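Long-range contacts in agarase (Pseudoalteromonas fuliginea, PDB 6XJ9), which probably hydrolyses the glycosidic bonds of agarose, a galactan of red algal cell walls, as a glycoside hydrolase of family GH50: residues A96-H101 with D198-I203; V103-D108 with V121-G126; E486-V491 with A604-Y609. All coordinates share one frame; numbering follows the deposited sequence.

Interaction 1. Residues A96-H101 with D198-I203; sequences ANPGTH and DKELAI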
ATOM      1  N   ALA A  96      19.317 -10.524   2.567  1.00 26.10           N
ATOM      2  CA  ALA A  96      18.497  -9.548   3.265  1.00 27.48           C
ATOM      3  C   ALA A  96      18.747  -8.170   2.662  1.00 26.76           C
ATOM      4  O   ALA A  96      19.653  -8.001   1.854  1.00 25.97           O
ATOM      5  CB  ALA A  96      18.815  -9.569   4.740  1.00 27.17           C
ATOM      6  N   ASN A  97      17.940  -7.186   3.070  1.00 26.38           N
ATOM      7  CA  ASN A  97      18.111  -5.832   2.572  1.00 26.40           C
ATOM      8  C   ASN A  97      17.941  -4.863   3.740  1.00 27.65           C
ATOM      9  O   ASN A  97      16.822  -4.551   4.135  1.00 27.28           O
ATOM     10  CB  ASN A  97      17.184  -5.575   1.379  1.00 25.16           C
ATOM     11  CG  ASN A  97      17.078  -4.120   0.979  1.00 22.52           C
ATOM     12  OD1 ASN A  97      17.823  -3.278   1.469  1.00 24.71           O
ATOM     13  ND2 ASN A  97      16.149  -3.818   0.091  1.00 21.55           N
ATOM     14  N   PRO A  98      19.049  -4.374   4.340  1.00 29.11           N
ATOM     15  CA  PRO A  98      18.966  -3.413   5.439  1.00 31.06           C
ATOM     16  C   PRO A  98      18.789  -1.957   5.003  1.00 31.04           C
ATOM     17  O   PRO A  98      18.837  -1.065   5.842  1.00 36.20           O
ATOM     18  CB  PRO A  98      20.313  -3.608   6.160  1.00 31.88           C
ATOM     19  CG  PRO A  98      21.276  -4.051   5.067  1.00 32.46           C
ATOM     20  CD  PRO A  98      20.435  -4.781   4.039  1.00 29.95           C
ATOM     21  N   GLY A  99      18.592  -1.731   3.697  1.00 31.24           N
ATOM     22  CA  GLY A  99      18.427  -0.402   3.126  1.00 28.86           C
ATOM     23  C   GLY A  99      17.009   0.117   3.335  1.00 29.60           C
ATOM     24  O   GLY A  99      16.237  -0.487   4.078  1.00 29.58           O
ATOM     25  N   THR A 100      16.682   1.248   2.695  1.00 30.39           N
ATOM     26  CA  THR A 100      15.389   1.889   2.898  1.00 30.36           C
ATOM     27  C   THR A 100      14.494   1.673   1.677  1.00 28.48           C
ATOM     28  O   THR A 100      13.295   1.939   1.729  1.00 27.72           O
ATOM     29  CB  THR A 100      15.542   3.367   3.301  1.00 32.86           C
ATOM     30  OG1 THR A 100      16.300   4.063   2.309  1.00 30.02           O
ATOM     31  CG2 THR A 100      16.169   3.548   4.670  1.00 33.25           C
ATOM     32  N   HIS A 101      15.089   1.194   0.580  1.00 26.20           N
ATOM     33  CA  HIS A 101      14.360   0.897  -0.644  1.00 25.71           C
ATOM     34  C   HIS A 101      14.556  -0.570  -1.000  1.00 23.27           C
ATOM     35  O   HIS A 101      15.599  -1.135  -0.696  1.00 23.71           O
ATOM     36  CB  HIS A 101      14.847   1.779  -1.804  1.00 27.25           C
ATOM     37  CG  HIS A 101      14.659   3.235  -1.559  1.00 29.31           C
ATOM     38  ND1 HIS A 101      15.682   4.046  -1.094  1.00 31.09           N
ATOM     39  CD2 HIS A 101      13.572   4.020  -1.692  1.00 30.09           C
ATOM     40  CE1 HIS A 101      15.231   5.272  -0.948  1.00 30.69           C
ATOM     41  NE2 HIS A 101      13.939   5.281  -1.315  1.00 31.67           N
ATOM     42  N   ASP A 198      20.596   4.993  -3.832  1.00 25.22           N
ATOM     43  CA  ASP A 198      21.519   3.995  -3.303  1.00 25.42           C
ATOM     44  C   ASP A 198      20.714   2.795  -2.798  1.00 23.89           C
ATOM     45  O   ASP A 198      19.658   2.959  -2.182  1.00 22.70           O
ATOM     46  CB  ASP A 198      22.393   4.544  -2.158  1.00 24.94           C
ATOM     47  CG  ASP A 198      23.509   5.492  -2.576  1.00 26.95           C
ATOM     48  OD1 ASP A 198      23.956   5.430  -3.744  1.00 28.04           O
ATOM     49  OD2 ASP A 198      23.936   6.286  -1.727  1.00 27.84           O
ATOM     50  N   LYS A 199      21.216   1.584  -3.091  1.00 24.11           N
ATOM     51  CA  LYS A 199      20.593   0.346  -2.650  1.00 23.62           C
ATOM     52  C   LYS A 199      21.602  -0.427  -1.807  1.00 24.65           C
ATOM     53  O   LYS A 199      22.800  -0.162  -1.888  1.00 23.51           O
ATOM     54  CB  LYS A 199      20.131  -0.486  -3.850  1.00 23.55           C
ATOM     55  CG  LYS A 199      19.342   0.284  -4.906  1.00 23.46           C
ATOM     56  CD  LYS A 199      18.129   0.984  -4.344  1.00 23.94           C
ATOM     57  CE  LYS A 199      16.840   0.241  -4.594  1.00 24.95           C
ATOM     58  NZ  LYS A 199      16.348   0.375  -5.985  1.00 21.01           N
ATOM     59  N   GLU A 200      21.094  -1.356  -0.986  1.00 25.65           N
ATOM     60  CA  GLU A 200      21.928  -2.162  -0.110  1.00 27.44           C
ATOM     61  C   GLU A 200      21.508  -3.625  -0.195  1.00 27.37           C
ATOM     62  O   GLU A 200      20.366  -3.946  -0.534  1.00 27.01           O
ATOM     63  CB  GLU A 200      21.745  -1.741   1.343  1.00 30.05           C
ATOM     64  CG  GLU A 200      22.443  -0.443   1.708  1.00 34.73           C
ATOM     65  CD  GLU A 200      22.408  -0.189   3.207  1.00 36.17           C
ATOM     66  OE1 GLU A 200      22.114   0.950   3.607  1.00 38.06           O
ATOM     67  OE2 GLU A 200      22.668  -1.136   3.971  1.00 37.73           O
ATOM     68  N   LEU A 201      22.435  -4.511   0.171  1.00 24.96           N
ATOM     69  CA  LEU A 201      22.148  -5.933   0.131  1.00 24.74           C
ATOM     70  C   LEU A 201      23.046  -6.639   1.138  1.00 26.52           C
ATOM     71  O   LEU A 201      24.223  -6.299   1.278  1.00 25.23           O
ATOM     72  CB  LEU A 201      22.389  -6.434  -1.295  1.00 23.61           C
ATOM     73  CG  LEU A 201      21.978  -7.875  -1.587  1.00 23.28           C
ATOM     74  CD1 LEU A 201      20.462  -8.011  -1.678  1.00 23.47           C
ATOM     75  CD2 LEU A 201      22.632  -8.348  -2.869  1.00 22.65           C
ATOM     76  N   ALA A 202      22.454  -7.608   1.845  1.00 26.02           N
ATOM     77  CA  ALA A 202      23.194  -8.461   2.764  1.00 27.97           C
ATOM     78  C   ALA A 202      23.197  -9.890   2.228  1.00 26.27           C
ATOM     79  O   ALA A 202      22.147 -10.459   1.956  1.00 24.13           O
ATOM     80  CB  ALA A 202      22.585  -8.373   4.148  1.00 26.96           C
ATOM     81  N   ILE A 203      24.398 -10.458   2.075  1.00 27.37           N
ATOM     82  CA  ILE A 203      24.562 -11.791   1.524  1.00 27.87           C
ATOM     83  C   ILE A 203      25.077 -12.726   2.621  1.00 31.21           C
ATOM     84  O   ILE A 203      26.213 -12.588   3.076  1.00 32.47           O
ATOM     85  CB  ILE A 203      25.501 -11.732   0.307  1.00 27.76           C
ATOM     86  CG1 ILE A 203      25.010 -10.705  -0.720  1.00 26.55           C
ATOM     87  CG2 ILE A 203      25.699 -13.116  -0.298  1.00 26.22           C
ATOM     88  CD1 ILE A 203      26.036 -10.330  -1.768  1.00 25.89           C
TER
HETATM   89  O   HOH W   1      18.419  -1.293  -0.574  1.00 26.76           O

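Interaction 2. Residues V103-D108 with V121-G126; sequences VQIYLD and VNVPVG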
ATOM      1  N   VAL A 103      15.342  -3.552  -3.652  1.00 20.68           N
ATOM      2  CA  VAL A 103      16.390  -3.579  -4.659  1.00 20.94           C
ATOM      3  C   VAL A 103      16.083  -4.685  -5.659  1.00 21.96           C
ATOM      4  O   VAL A 103      15.946  -5.848  -5.279  1.00 23.11           O
ATOM      5  CB  VAL A 103      17.815  -3.707  -4.076  1.00 20.23           C
ATOM      6  CG1 VAL A 103      18.017  -5.000  -3.291  1.00 18.80           C
ATOM      7  CG2 VAL A 103      18.873  -3.589  -5.170  1.00 18.56           C
ATOM      8  N   GLN A 104      15.976  -4.286  -6.932  1.00 21.75           N
ATOM      9  CA  GLN A 104      15.995  -5.212  -8.045  1.00 21.25           C
ATOM     10  C   GLN A 104      17.451  -5.504  -8.377  1.00 22.15           C
ATOM     11  O   GLN A 104      18.152  -4.638  -8.901  1.00 22.07           O
ATOM     12  CB  GLN A 104      15.278  -4.630  -9.272  1.00 20.35           C
ATOM     13  CG  GLN A 104      15.319  -5.558 -10.476  1.00 19.30           C
ATOM     14  CD  GLN A 104      14.508  -5.060 -11.646  1.00 19.51           C
ATOM     15  OE1 GLN A 104      13.989  -3.949 -11.644  1.00 19.97           O
ATOM     16  NE2 GLN A 104      14.396  -5.885 -12.667  1.00 18.39           N
ATOM     17  N   ILE A 105      17.885  -6.732  -8.069  1.00 21.99           N
ATOM     18  CA  ILE A 105      19.226  -7.170  -8.434  1.00 22.40           C
ATOM     19  C   ILE A 105      19.170  -7.866  -9.791  1.00 22.09           C
ATOM     20  O   ILE A 105      18.169  -8.480 -10.155  1.00 23.12           O
ATOM     21  CB  ILE A 105      19.858  -8.070  -7.350  1.00 21.28           C
ATOM     22  CG1 ILE A 105      18.967  -9.274  -7.023  1.00 21.64           C
ATOM     23  CG2 ILE A 105      20.190  -7.267  -6.104  1.00 20.44           C
ATOM     24  CD1 ILE A 105      19.578 -10.262  -6.057  1.00 22.03           C
ATOM     25  N   TYR A 106      20.255  -7.717 -10.545  1.00 21.15           N
ATOM     26  CA  TYR A 106      20.460  -8.471 -11.763  1.00 21.40           C
ATOM     27  C   TYR A 106      21.529  -9.511 -11.459  1.00 23.40           C
ATOM     28  O   TYR A 106      22.556  -9.183 -10.860  1.00 21.56           O
ATOM     29  CB  TYR A 106      20.867  -7.522 -12.894  1.00 21.72           C
ATOM     30  CG  TYR A 106      19.745  -6.623 -13.355  1.00 20.50           C
ATOM     31  CD1 TYR A 106      19.423  -5.469 -12.655  1.00 19.44           C
ATOM     32  CD2 TYR A 106      19.005  -6.931 -14.489  1.00 19.90           C
ATOM     33  CE1 TYR A 106      18.383  -4.644 -13.066  1.00 19.35           C
ATOM     34  CE2 TYR A 106      17.971  -6.110 -14.922  1.00 19.02           C
ATOM     35  CZ  TYR A 106      17.651  -4.969 -14.196  1.00 20.13           C
ATOM     36  OH  TYR A 106      16.628  -4.153 -14.608  1.00 20.36           O
ATOM     37  N   LEU A 107      21.243 -10.762 -11.844  1.00 23.62           N
ATOM     38  CA  LEU A 107      22.165 -11.861 -11.644  1.00 24.02           C
ATOM     39  C   LEU A 107      22.677 -12.302 -13.011  1.00 25.67           C
ATOM     40  O   LEU A 107      21.922 -12.861 -13.808  1.00 27.12           O
ATOM     41  CB  LEU A 107      21.450 -12.990 -10.891  1.00 23.76           C
ATOM     42  CG  LEU A 107      22.140 -14.355 -10.902  1.00 24.08           C
ATOM     43  CD1 LEU A 107      23.498 -14.286 -10.223  1.00 24.65           C
ATOM     44  CD2 LEU A 107      21.264 -15.401 -10.220  1.00 24.43           C
ATOM     45  N   ASP A 108      23.950 -11.990 -13.280  1.00 24.60           N
ATOM     46  CA  ASP A 108      24.595 -12.396 -14.517  1.00 26.73           C
ATOM     47  C   ASP A 108      25.623 -13.483 -14.214  1.00 26.80           C
ATOM     48  O   ASP A 108      26.460 -13.327 -13.328  1.00 26.19           O
ATOM     49  CB  ASP A 108      25.216 -11.219 -15.264  1.00 25.90           C
ATOM     50  CG  ASP A 108      24.174 -10.294 -15.850  1.00 27.13           C
ATOM     51  OD1 ASP A 108      23.619  -9.477 -15.084  1.00 26.09           O
ATOM     52  OD2 ASP A 108      23.921 -10.408 -17.058  1.00 26.27           O
ATOM     53  N   VAL A 121      15.611 -10.263  -9.783  1.00 21.74           N
ATOM     54  CA  VAL A 121      14.584 -10.423  -8.764  1.00 20.82           C
ATOM     55  C   VAL A 121      14.570  -9.185  -7.869  1.00 20.51           C
ATOM     56  O   VAL A 121      15.573  -8.484  -7.759  1.00 19.39           O
ATOM     57  CB  VAL A 121      14.781 -11.721  -7.953  1.00 21.02           C
ATOM     58  CG1 VAL A 121      15.961 -11.632  -6.997  1.00 20.91           C
ATOM     59  CG2 VAL A 121      13.520 -12.108  -7.195  1.00 20.28           C
ATOM     60  N   ASN A 122      13.425  -8.925  -7.228  1.00 20.07           N
ATOM     61  CA  ASN A 122      13.355  -7.879  -6.226  1.00 20.75           C
ATOM     62  C   ASN A 122      13.647  -8.476  -4.850  1.00 20.76           C
ATOM     63  O   ASN A 122      13.121  -9.532  -4.525  1.00 21.06           O
ATOM     64  CB  ASN A 122      12.016  -7.135  -6.262  1.00 19.43           C
ATOM     65  CG  ASN A 122      11.972  -5.986  -5.270  1.00 19.89           C
ATOM     66  OD1 ASN A 122      11.804  -6.198  -4.071  1.00 19.38           O
ATOM     67  ND2 ASN A 122      12.117  -4.763  -5.753  1.00 18.38           N
ATOM     68  N   VAL A 123      14.483  -7.782  -4.064  1.00 21.23           N
ATOM     69  CA  VAL A 123      14.766  -8.106  -2.670  1.00 21.74           C
ATOM     70  C   VAL A 123      14.149  -7.016  -1.798  1.00 23.62           C
ATOM     71  O   VAL A 123      14.740  -5.948  -1.635  1.00 22.76           O
ATOM     72  CB  VAL A 123      16.279  -8.223  -2.374  1.00 21.98           C
ATOM     73  CG1 VAL A 123      16.561  -8.633  -0.931  1.00 22.51           C
ATOM     74  CG2 VAL A 123      17.015  -9.121  -3.354  1.00 19.94           C
ATOM     75  N   PRO A 124      12.981  -7.290  -1.167  1.00 23.85           N
ATOM     76  CA  PRO A 124      12.320  -6.337  -0.278  1.00 23.38           C
ATOM     77  C   PRO A 124      13.219  -5.937   0.891  1.00 23.20           C
ATOM     78  O   PRO A 124      14.106  -6.687   1.282  1.00 22.82           O
ATOM     79  CB  PRO A 124      11.122  -7.113   0.297  1.00 22.38           C
ATOM     80  CG  PRO A 124      10.910  -8.278  -0.650  1.00 24.08           C
ATOM     81  CD  PRO A 124      12.258  -8.567  -1.273  1.00 24.40           C
ATOM     82  N   VAL A 125      12.978  -4.731   1.418  1.00 23.21           N
ATOM     83  CA  VAL A 125      13.542  -4.257   2.667  1.00 24.33           C
ATOM     84  C   VAL A 125      13.154  -5.264   3.752  1.00 26.05           C
ATOM     85  O   VAL A 125      11.986  -5.619   3.875  1.00 23.78           O
ATOM     86  CB  VAL A 125      12.994  -2.845   2.965  1.00 25.83           C
ATOM     87  CG1 VAL A 125      13.150  -2.421   4.419  1.00 26.08           C
ATOM     88  CG2 VAL A 125      13.598  -1.804   2.026  1.00 26.58           C
ATOM     89  N   GLY A 126      14.144  -5.737   4.519  1.00 25.08           N
ATOM     90  CA  GLY A 126      13.852  -6.708   5.562  1.00 26.09           C
ATOM     91  C   GLY A 126      14.892  -7.826   5.616  1.00 27.16           C
ATOM     92  O   GLY A 126      15.971  -7.707   5.029  1.00 25.94           O
TER

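Interaction 3. Residues E486-V491 with A604-Y609; sequences ETVSVV and AAMDKY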
ATOM      1  N   GLU A 486       1.256   7.859 -47.236  1.00 27.42           N
ATOM      2  CA  GLU A 486       0.036   7.071 -47.157  1.00 25.73           C
ATOM      3  C   GLU A 486      -0.282   6.682 -45.710  1.00 24.38           C
ATOM      4  O   GLU A 486      -1.445   6.698 -45.309  1.00 24.14           O
ATOM      5  CB  GLU A 486       0.160   5.848 -48.065  1.00 28.99           C
ATOM      6  CG  GLU A 486      -0.272   6.135 -49.499  1.00 33.60           C
ATOM      7  CD  GLU A 486       0.097   5.118 -50.571  1.00 34.42           C
ATOM      8  OE1 GLU A 486       0.089   5.508 -51.767  1.00 35.01           O
ATOM      9  OE2 GLU A 486       0.399   3.949 -50.223  1.00 33.70           O
ATOM     10  N   THR A 487       0.749   6.315 -44.931  1.00 22.66           N
ATOM     11  CA  THR A 487       0.564   6.031 -43.514  1.00 20.82           C
ATOM     12  C   THR A 487       0.007   7.268 -42.807  1.00 20.32           C
ATOM     13  O   THR A 487      -0.952   7.187 -42.038  1.00 19.48           O
ATOM     14  CB  THR A 487       1.883   5.579 -42.871  1.00 21.08           C
ATOM     15  OG1 THR A 487       2.322   4.438 -43.604  1.00 20.66           O
ATOM     16  CG2 THR A 487       1.760   5.237 -41.400  1.00 20.66           C
ATOM     17  N   VAL A 488       0.617   8.430 -43.049  1.00 20.31           N
ATOM     18  CA  VAL A 488       0.232   9.595 -42.261  1.00 20.15           C
ATOM     19  C   VAL A 488      -1.175  10.033 -42.662  1.00 20.69           C
ATOM     20  O   VAL A 488      -1.958  10.483 -41.820  1.00 20.71           O
ATOM     21  CB  VAL A 488       1.273  10.728 -42.339  1.00 20.27           C
ATOM     22  CG1 VAL A 488       0.755  12.005 -41.674  1.00 20.55           C
ATOM     23  CG2 VAL A 488       2.582  10.300 -41.687  1.00 20.87           C
ATOM     24  N   SER A 489      -1.488   9.870 -43.952  1.00 21.23           N
ATOM     25  CA  SER A 489      -2.821  10.129 -44.480  1.00 22.69           C
ATOM     26  C   SER A 489      -3.888   9.318 -43.741  1.00 22.41           C
ATOM     27  O   SER A 489      -4.951   9.836 -43.416  1.00 24.52           O
ATOM     28  CB  SER A 489      -2.875   9.868 -45.965  1.00 23.37           C
ATOM     29  OG  SER A 489      -4.127  10.310 -46.467  1.00 25.30           O
ATOM     30  N   VAL A 490      -3.603   8.041 -43.469  1.00 22.19           N
ATOM     31  CA  VAL A 490      -4.554   7.205 -42.754  1.00 21.83           C
ATOM     32  C   VAL A 490      -4.783   7.778 -41.357  1.00 20.18           C
ATOM     33  O   VAL A 490      -5.917   7.859 -40.900  1.00 22.17           O
ATOM     34  CB  VAL A 490      -4.106   5.731 -42.682  1.00 21.48           C
ATOM     35  CG1 VAL A 490      -4.913   4.962 -41.648  1.00 21.96           C
ATOM     36  CG2 VAL A 490      -4.216   5.041 -44.032  1.00 24.80           C
ATOM     37  N   VAL A 491      -3.696   8.136 -40.670  1.00 18.24           N
ATOM     38  CA  VAL A 491      -3.815   8.743 -39.352  1.00 17.06           C
ATOM     39  C   VAL A 491      -4.701   9.984 -39.445  1.00 16.38           C
ATOM     40  O   VAL A 491      -5.585  10.167 -38.613  1.00 15.12           O
ATOM     41  CB  VAL A 491      -2.436   9.069 -38.738  1.00 16.17           C
ATOM     42  CG1 VAL A 491      -2.565   9.734 -37.378  1.00 14.63           C
ATOM     43  CG2 VAL A 491      -1.580   7.821 -38.630  1.00 15.17           C
ATOM     44  N   ALA A 604       7.736  15.677 -43.404  1.00 18.15           N
ATOM     45  CA  ALA A 604       7.031  16.253 -44.545  1.00 18.64           C
ATOM     46  C   ALA A 604       5.650  15.617 -44.701  1.00 19.08           C
ATOM     47  O   ALA A 604       4.714  16.285 -45.129  1.00 20.49           O
ATOM     48  CB  ALA A 604       7.829  16.126 -45.821  1.00 19.23           C
ATOM     49  N   ALA A 605       5.521  14.323 -44.381  1.00 18.51           N
ATOM     50  CA  ALA A 605       4.207  13.694 -44.415  1.00 18.31           C
ATOM     51  C   ALA A 605       3.272  14.341 -43.389  1.00 17.73           C
ATOM     52  O   ALA A 605       2.121  14.697 -43.689  1.00 17.62           O
ATOM     53  CB  ALA A 605       4.336  12.196 -44.232  1.00 18.38           C
ATOM     54  N   MET A 606       3.779  14.488 -42.161  1.00 17.51           N
ATOM     55  CA  MET A 606       3.041  15.135 -41.095  1.00 17.91           C
ATOM     56  C   MET A 606       2.666  16.571 -41.493  1.00 18.04           C
ATOM     57  O   MET A 606       1.568  17.023 -41.207  1.00 16.73           O
ATOM     58  CB  MET A 606       3.858  15.122 -39.798  1.00 18.65           C
ATOM     59  CG  MET A 606       3.816  13.769 -39.101  1.00 17.21           C
ATOM     60  SD  MET A 606       2.190  13.445 -38.384  1.00 19.83           S
ATOM     61  CE  MET A 606       2.033  14.819 -37.238  1.00 17.82           C
ATOM     62  N   ASP A 607       3.575  17.271 -42.182  1.00 19.65           N
ATOM     63  CA  ASP A 607       3.347  18.638 -42.627  1.00 19.83           C
ATOM     64  C   ASP A 607       2.220  18.694 -43.662  1.00 19.76           C
ATOM     65  O   ASP A 607       1.540  19.716 -43.799  1.00 18.18           O
ATOM     66  CB  ASP A 607       4.632  19.255 -43.178  1.00 21.48           C
ATOM     67  CG  ASP A 607       5.582  19.804 -42.124  1.00 22.71           C
ATOM     68  OD1 ASP A 607       5.218  19.809 -40.936  1.00 25.18           O
ATOM     69  OD2 ASP A 607       6.693  20.206 -42.506  1.00 24.14           O
ATOM     70  N   LYS A 608       2.046  17.615 -44.435  1.00 20.63           N
ATOM     71  CA  LYS A 608       1.006  17.635 -45.453  1.00 21.19           C
ATOM     72  C   LYS A 608      -0.369  17.360 -44.825  1.00 21.08           C
ATOM     73  O   LYS A 608      -1.323  18.111 -45.053  1.00 20.27           O
ATOM     74  CB  LYS A 608       1.349  16.710 -46.623  1.00 22.34           C
ATOM     75  CG  LYS A 608       0.302  16.661 -47.735  1.00 24.88           C
ATOM     76  CD  LYS A 608       0.806  16.073 -49.047  1.00 27.51           C
ATOM     77  CE  LYS A 608      -0.134  16.351 -50.208  1.00 29.25           C
ATOM     78  NZ  LYS A 608      -1.449  15.700 -49.998  1.00 34.88           N
ATOM     79  N   TYR A 609      -0.442  16.328 -43.981  1.00 18.99           N
ATOM     80  CA  TYR A 609      -1.715  15.706 -43.641  1.00 20.57           C
ATOM     81  C   TYR A 609      -2.182  16.132 -42.256  1.00 19.02           C
ATOM     82  O   TYR A 609      -3.384  16.288 -42.031  1.00 18.93           O
ATOM     83  CB  TYR A 609      -1.646  14.180 -43.801  1.00 20.75           C
ATOM     84  CG  TYR A 609      -1.458  13.747 -45.233  1.00 22.69           C
ATOM     85  CD1 TYR A 609      -2.502  13.815 -46.148  1.00 24.38           C
ATOM     86  CD2 TYR A 609      -0.228  13.306 -45.686  1.00 23.91           C
ATOM     87  CE1 TYR A 609      -2.328  13.434 -47.469  1.00 24.63           C
ATOM     88  CE2 TYR A 609      -0.031  12.939 -47.006  1.00 25.11           C
ATOM     89  CZ  TYR A 609      -1.087  12.991 -47.898  1.00 25.01           C
ATOM     90  OH  TYR A 609      -0.878  12.612 -49.192  1.00 23.66           O
TER

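Interaction 1. Residues A96-H101 with D198-I203
The antiparallel pairing of strands 89-97 and 199-210 in the agarase CBM-like domain ends here, where A96 and A202 form the one hydrogen-bonded pair of these segments. A96 N donates to A202 O at 2.9 Å, and A202 N returns a bond to A96 O at 2.8 Å. Both methyls lie on the same face, A96 CB 4.0 Å from A202 CB, and Y128 packs against the two.

Past A96 the chain leaves its partner in an Asx turn: N97 OD1 accepts from G99 N at 2.8 Å. With CG swung anti to the backbone N (chi1 168°), the N97 amide is carried toward the loop residues G99 and H101, and ND2 gives H101 O an almost straight bond of 2.8 Å that lies in the amide plane. V123 O is a second acceptor for ND2. Where strand-to-strand bonding stops, a water takes over, accepting from E200 N at 2.7 Å and placed to donate to N97 OD1 and H101 O.

P98 and E200 cross at a slant, the ring carbon P98 CG 3.4 Å from the carboxylate oxygen E200 OE2, while D167 of the second subunit packs on P98. K199 curls so that its CE lies 3.8 Å from H101 CB; its ammonium continues to a salt bridge with E647, and the H101 ring stacks on that of H197.

Turning the N97 amide over would set its oxygen against the carbonyls of H101 and V123 and its nitrogen against G99 N. These three partners probably fix its rotation, and the water satisfies the N-H of E200 that the departing strand no longer pairs.

Interaction 2. Residues V103-D108 with V121-G126
I105 and V121 both hold CG1 in the slot between backbone N and carbonyl carbon (chi1 55° and 73°), which sets the two branches side by side, I105 CG1 3.8 Å from V121 CG1. The ethyl arm of I105 then runs on, extended, to bring CD1 within 3.9 Å of V123 CG2. V103 turns CG1 the same way and meets V123 CB at 3.8 Å. These four residues share one face of a beta hairpin, strands 103-111 and 116-123 of the CBM-like domain. Two hydrogen-bonded pairs join these segments: V123 N to V103 O is short at 2.7 Å, with V103 N to V123 O longer at 3.2 Å, and I105 N reaches V121 O at 2.9 Å, answered by V121 N to I105 O. An alanine in place of I105 lacks CG1 and CD1, which would probably open a gap between V121, V123 and the L95 and F171 side chains that also pack on the isoleucine. Between the two pairs, Q104 and N122 face the other way as a non-hydrogen-bonded pair; Q104 OE1 accepts from H685 N, and N122 ND2 donates to H685 O.

Interaction 3. Residues E486-V491 with A604-Y609
V488 of helix 478-495 pushes its two methyls against helix 584-609, CG2 landing 3.6 Å from A605 CB. The two helices run in roughly the same direction, their short segments 38° apart and 8.9 Å at closest approach, as may be expected of outer helices in the (beta/alpha)8 barrel of GH50 enzymes. The valine's other branch, CG1, is anti to the backbone N (chi1 172°) and fits among three groups: A605 O, the sulfur of M606 and, at 3.9 Å, Y609 CB. The CB of M606 points away from the helix of V488, but the chain, bent at chi2 and chi3, puts SD 3.9 Å from V488 CG1. The next residue, S489, lays its CB over a face of the Y609 ring, 3.9 Å from the centroid and 10° off the normal, a CH-pi contact; S489 OG is 3.7 Å from Y609 CE1. No hydrogen bond crosses between the segments, so the join rests on shape and dispersion.

Beneath, strand 501-506 backs the contact: I506 touches V488, and V504 touches M606. L610, just past the helix, also packs on V488, while N485 and A492 lie against Y609. The tyrosine ring is clamped from its opposite face by its own neighbour, K608 CG sitting over its centre 3.8 Å above the plane, and K608 NZ makes a weak 3.2 Å hydrogen bond to Y609 OH.

In the fold
Interactions 1 and 2 are neighbours in the CBM-like domain, their centres about 9 Å apart, and the hairpin of interaction 2 is nested within the chain loop that interaction 1 closes. They touch directly: N97 N probably bonds to G126 O, so the end of strand 89-97 is tied to the chain leaving the hairpin. Interaction 3 follows later in the chain, on the opposite side of its centre, about 51 Å and 46 Å centre to centre from the other two. Strand pairing thus builds the N-terminal beta domain, whereas helix packing joins two helices probably on the outside of the catalytic barrel. Polar contacts from the hairpin link the beta domain to the barrel part.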